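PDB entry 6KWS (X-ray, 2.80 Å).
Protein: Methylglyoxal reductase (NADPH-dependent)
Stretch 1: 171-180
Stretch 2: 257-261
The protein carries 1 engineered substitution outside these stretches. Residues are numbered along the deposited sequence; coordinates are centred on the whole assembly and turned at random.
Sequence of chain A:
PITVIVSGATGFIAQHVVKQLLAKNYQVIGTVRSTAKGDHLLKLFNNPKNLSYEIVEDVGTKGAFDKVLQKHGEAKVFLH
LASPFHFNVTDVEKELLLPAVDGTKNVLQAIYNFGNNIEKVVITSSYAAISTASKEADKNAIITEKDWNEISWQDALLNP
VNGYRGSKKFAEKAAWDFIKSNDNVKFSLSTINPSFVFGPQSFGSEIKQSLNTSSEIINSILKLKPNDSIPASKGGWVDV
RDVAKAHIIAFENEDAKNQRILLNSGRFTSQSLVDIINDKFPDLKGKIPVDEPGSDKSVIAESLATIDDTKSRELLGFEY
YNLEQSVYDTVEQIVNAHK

Stretch 1 (171-180) AEKAAWDFIK
Stretch 2 (257-261) KNQRI

The contact between the two stretches is anchored by a bidentate salt bridge joining Glu172 and Arg260. Arg260 NE donates to Glu172 OE1 at 2.7 Å and Arg260 NH2 donates to Glu172 OE2 at 3.1 Å, both nearly linear, so the carboxylate meets the edge of the guanidinium near its plane. Glu172 reaches out with chi1 and chi2 both t; Arg260 is m, t, then 92° at chi3. Within the helix, Trp176 NE1 also donates to Glu172 OE1 (2.9 Å), so the indole one turn on helps to fix the carboxylate that receives the arginine.

Residues 171-180 are helical throughout, with i to i+4 bonds such as Trp176 N to Glu172 O (3.2 Å) and Lys180 N to Trp176 O (2.9 Å). Stretch 2 passes from loop, with Asn258 at phi/psi 58/31, into a strand at Arg260 and Ile261. The chains run in opposite senses: Glu172 CA lies 9.9 Å from Arg260 CA, and Trp176 CA 8.9 Å from Asn258 CA.

Side chains fill this gap. The Trp176 indole (chi1 m, chi2 113°) places CZ2 3.7 Å from Arg260 CG, while Asn258 OD1 approaches its edge, 3.7 Å from CZ3. Asn258 OD1 also touches Ile179 CD1 at 3.4 Å, closing the contact; Gln259 CB points away.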

ATOM      1  N   ALA A 171      -8.690   7.871   8.293  1.00 42.69           N
ATOM      2  CA  ALA A 171      -9.374   7.124   7.232  1.00 39.87           C
ATOM      3  C   ALA A 171      -9.751   5.723   7.690  1.00 40.03           C
ATOM      4  O   ALA A 171     -10.871   5.263   7.447  1.00 42.98           O
ATOM      5  CB  ALA A 171      -8.506   7.043   5.977  1.00 36.52           C
ATOM      6  N   GLU A 172      -8.827   5.022   8.361  1.00 39.49           N
ATOM      7  CA  GLU A 172      -9.146   3.671   8.817  1.00 40.27           C
ATOM      8  C   GLU A 172     -10.098   3.701  10.008  1.00 41.89           C
ATOM      9  O   GLU A 172     -10.982   2.837  10.124  1.00 38.58           O
ATOM     10  CB  GLU A 172      -7.874   2.899   9.175  1.00 36.83           C
ATOM     11  CG  GLU A 172      -8.043   1.376   8.987  1.00 34.61           C
ATOM     12  CD  GLU A 172      -7.061   0.535   9.802  1.00 39.71           C
ATOM     13  OE1 GLU A 172      -7.490  -0.493  10.373  1.00 40.58           O
ATOM     14  OE2 GLU A 172      -5.861   0.887   9.873  1.00 38.54           O
ATOM     15  N   LYS A 173      -9.909   4.666  10.920  1.00 39.59           N
ATOM     16  CA  LYS A 173     -10.840   4.821  12.030  1.00 42.27           C
ATOM     17  C   LYS A 173     -12.254   4.984  11.493  1.00 43.92           C
ATOM     18  O   LYS A 173     -13.209   4.422  12.038  1.00 43.44           O
ATOM     19  CB  LYS A 173     -10.429   6.016  12.892  1.00 39.60           C
ATOM     20  CG  LYS A 173     -10.917   6.005  14.310  1.00 49.39           C
ATOM     21  CD  LYS A 173     -12.110   6.878  14.505  1.00 62.02           C
ATOM     22  CE  LYS A 173     -12.336   7.219  15.873  1.00 60.37           C
ATOM     23  NZ  LYS A 173     -11.155   7.664  16.473  1.00 56.12           N
ATOM     24  N   ALA A 174     -12.388   5.677  10.364  1.00 41.51           N
ATOM     25  CA  ALA A 174     -13.703   5.934   9.801  1.00 37.57           C
ATOM     26  C   ALA A 174     -14.335   4.662   9.244  1.00 42.02           C
ATOM     27  O   ALA A 174     -15.552   4.467   9.361  1.00 42.29           O
ATOM     28  CB  ALA A 174     -13.587   7.009   8.725  1.00 38.25           C
ATOM     29  N   ALA A 175     -13.531   3.789   8.626  1.00 38.03           N
ATOM     30  CA  ALA A 175     -14.068   2.540   8.090  1.00 38.16           C
ATOM     31  C   ALA A 175     -14.625   1.646   9.191  1.00 42.36           C
ATOM     32  O   ALA A 175     -15.721   1.093   9.050  1.00 42.96           O
ATOM     33  CB  ALA A 175     -12.995   1.792   7.305  1.00 40.60           C
ATOM     34  N   TRP A 176     -13.873   1.464  10.287  1.00 42.74           N
ATOM     35  CA  TRP A 176     -14.370   0.618  11.367  1.00 41.54           C
ATOM     36  C   TRP A 176     -15.567   1.255  12.045  1.00 45.85           C
ATOM     37  O   TRP A 176     -16.516   0.552  12.423  1.00 47.01           O
ATOM     38  CB  TRP A 176     -13.276   0.327  12.390  1.00 41.46           C
ATOM     39  CG  TRP A 176     -12.174  -0.513  11.850  1.00 40.46           C
ATOM     40  CD1 TRP A 176     -10.885  -0.130  11.651  1.00 41.00           C
ATOM     41  CD2 TRP A 176     -12.259  -1.876  11.417  1.00 38.73           C
ATOM     42  NE1 TRP A 176     -10.158  -1.168  11.142  1.00 38.77           N
ATOM     43  CE2 TRP A 176     -10.979  -2.253  10.979  1.00 38.07           C
ATOM     44  CE3 TRP A 176     -13.293  -2.816  11.360  1.00 40.67           C
ATOM     45  CZ2 TRP A 176     -10.699  -3.532  10.486  1.00 40.27           C
ATOM     46  CZ3 TRP A 176     -13.015  -4.086  10.876  1.00 42.18           C
ATOM     47  CH2 TRP A 176     -11.724  -4.433  10.450  1.00 42.16           C
ATOM     48  N   ASP A 177     -15.545   2.583  12.206  1.00 43.03           N
ATOM     49  CA  ASP A 177     -16.744   3.268  12.680  1.00 46.27           C
ATOM     50  C   ASP A 177     -17.939   2.920  11.809  1.00 48.71           C
ATOM     51  O   ASP A 177     -19.030   2.659  12.322  1.00 48.50           O
ATOM     52  CB  ASP A 177     -16.549   4.787  12.722  1.00 39.43           C
ATOM     53  CG  ASP A 177     -15.653   5.233  13.866  1.00 52.93           C
ATOM     54  OD1 ASP A 177     -15.376   6.457  13.963  1.00 52.32           O
ATOM     55  OD2 ASP A 177     -15.211   4.358  14.660  1.00 59.09           O
ATOM     56  N   PHE A 178     -17.748   2.866  10.492  1.00 47.40           N
ATOM     57  CA  PHE A 178     -18.894   2.675   9.622  1.00 43.29           C
ATOM     58  C   PHE A 178     -19.544   1.331   9.875  1.00 46.68           C
ATOM     59  O   PHE A 178     -20.761   1.246  10.067  1.00 48.78           O
ATOM     60  CB  PHE A 178     -18.496   2.803   8.158  1.00 42.99           C
ATOM     61  CG  PHE A 178     -19.663   2.669   7.216  1.00 46.53           C
ATOM     62  CD1 PHE A 178     -20.162   1.416   6.865  1.00 44.51           C
ATOM     63  CD2 PHE A 178     -20.278   3.794   6.699  1.00 44.09           C
ATOM     64  CE1 PHE A 178     -21.248   1.296   6.019  1.00 43.51           C
ATOM     65  CE2 PHE A 178     -21.367   3.674   5.844  1.00 47.73           C
ATOM     66  CZ  PHE A 178     -21.849   2.424   5.507  1.00 44.58           C
ATOM     67  N   ILE A 179     -18.753   0.263   9.869  1.00 45.70           N
ATOM     68  CA  ILE A 179     -19.380  -1.046   9.979  1.00 51.88           C
ATOM     69  C   ILE A 179     -19.827  -1.314  11.409  1.00 53.43           C
ATOM     70  O   ILE A 179     -20.779  -2.068  11.631  1.00 56.55           O
ATOM     71  CB  ILE A 179     -18.439  -2.143   9.462  1.00 44.55           C
ATOM     72  CG1 ILE A 179     -17.179  -2.182  10.306  1.00 45.06           C
ATOM     73  CG2 ILE A 179     -18.089  -1.879   8.002  1.00 47.59           C
ATOM     74  CD1 ILE A 179     -16.837  -3.549  10.811  1.00 51.31           C
ATOM     75  N   LYS A 180     -19.175  -0.711  12.405  1.00 52.56           N
ATOM     76  CA  LYS A 180     -19.636  -0.953  13.766  1.00 53.29           C
ATOM     77  C   LYS A 180     -20.832  -0.069  14.127  1.00 54.99           C
ATOM     78  O   LYS A 180     -21.650  -0.456  14.970  1.00 53.16           O
ATOM     79  CB  LYS A 180     -18.488  -0.771  14.759  1.00 44.94           C
ATOM     80  CG  LYS A 180     -17.610  -2.008  14.895  1.00 44.18           C
ATOM     81  CD  LYS A 180     -16.158  -1.648  15.195  1.00 60.25           C
ATOM     82  CE  LYS A 180     -15.245  -2.866  15.116  1.00 56.26           C
ATOM     83  NZ  LYS A 180     -15.913  -4.048  15.702  1.00 42.08           N
ATOM     84  N   LYS A 257     -11.740 -12.086   8.107  1.00 54.72           N
ATOM     85  CA  LYS A 257     -12.848 -11.148   8.281  1.00 53.32           C
ATOM     86  C   LYS A 257     -12.696 -10.334   9.558  1.00 53.44           C
ATOM     87  O   LYS A 257     -12.416 -10.879  10.630  1.00 53.16           O
ATOM     88  CB  LYS A 257     -14.183 -11.891   8.311  1.00 59.06           C
ATOM     89  CG  LYS A 257     -14.316 -12.951   7.246  1.00 63.82           C
ATOM     90  CD  LYS A 257     -15.576 -13.796   7.412  1.00 65.66           C
ATOM     91  CE  LYS A 257     -16.662 -13.321   6.442  1.00 71.57           C
ATOM     92  NZ  LYS A 257     -17.900 -14.156   6.520  1.00 79.88           N
ATOM     93  N   ASN A 258     -12.911  -9.022   9.436  1.00 48.85           N
ATOM     94  CA  ASN A 258     -12.807  -8.084  10.554  1.00 52.03           C
ATOM     95  C   ASN A 258     -11.425  -8.120  11.195  1.00 47.75           C
ATOM     96  O   ASN A 258     -11.283  -7.892  12.396  1.00 48.92           O
ATOM     97  CB  ASN A 258     -13.913  -8.325  11.594  1.00 51.04           C
ATOM     98  CG  ASN A 258     -15.294  -7.950  11.053  1.00 64.48           C
ATOM     99  OD1 ASN A 258     -15.611  -6.758  10.891  1.00 60.53           O
ATOM    100  ND2 ASN A 258     -16.096  -8.966  10.700  1.00 67.69           N
ATOM    101  N   GLN A 259     -10.404  -8.401  10.391  1.00 45.32           N
ATOM    102  CA  GLN A 259      -9.020  -8.357  10.828  1.00 48.71           C
ATOM    103  C   GLN A 259      -8.321  -7.133  10.250  1.00 46.19           C
ATOM    104  O   GLN A 259      -8.646  -6.673   9.149  1.00 42.29           O
ATOM    105  CB  GLN A 259      -8.254  -9.622  10.418  1.00 49.60           C
ATOM    106  CG  GLN A 259      -8.765 -10.904  11.060  1.00 52.93           C
ATOM    107  CD  GLN A 259      -8.934 -10.790  12.566  1.00 51.83           C
ATOM    108  OE1 GLN A 259      -8.058 -10.308  13.274  1.00 52.99           O
ATOM    109  NE2 GLN A 259     -10.092 -11.202  13.052  1.00 55.90           N
ATOM    110  N   ARG A 260      -7.372  -6.599  11.027  1.00 43.85           N
ATOM    111  CA  ARG A 260      -6.353  -5.676  10.535  1.00 39.44           C
ATOM    112  C   ARG A 260      -5.074  -6.470  10.333  1.00 40.55           C
ATOM    113  O   ARG A 260      -4.529  -7.016  11.295  1.00 47.54           O
ATOM    114  CB  ARG A 260      -6.074  -4.555  11.521  1.00 38.11           C
ATOM    115  CG  ARG A 260      -7.224  -3.672  11.856  1.00 37.35           C
ATOM    116  CD  ARG A 260      -6.746  -2.790  12.983  1.00 33.55           C
ATOM    117  NE  ARG A 260      -6.177  -1.532  12.515  1.00 37.28           N
ATOM    118  CZ  ARG A 260      -5.246  -0.851  13.178  1.00 41.99           C
ATOM    119  NH1 ARG A 260      -4.765  -1.328  14.327  1.00 35.22           N
ATOM    120  NH2 ARG A 260      -4.792   0.303  12.690  1.00 39.75           N
ATOM    121  N   ILE A 261      -4.589  -6.536   9.102  1.00 33.84           N
ATOM    122  CA  ILE A 261      -3.450  -7.380   8.791  1.00 36.61           C
ATOM    123  C   ILE A 261      -2.234  -6.483   8.601  1.00 38.08           C
ATOM    124  O   ILE A 261      -2.196  -5.642   7.694  1.00 37.46           O
ATOM    125  CB  ILE A 261      -3.722  -8.271   7.572  1.00 34.08           C
ATOM    126  CG1 ILE A 261      -4.803  -9.291   7.915  1.00 36.24           C
ATOM    127  CG2 ILE A 261      -2.535  -9.088   7.255  1.00 38.49           C
ATOM    128  CD1 ILE A 261      -5.921  -9.347   6.931  1.00 43.82           C
TER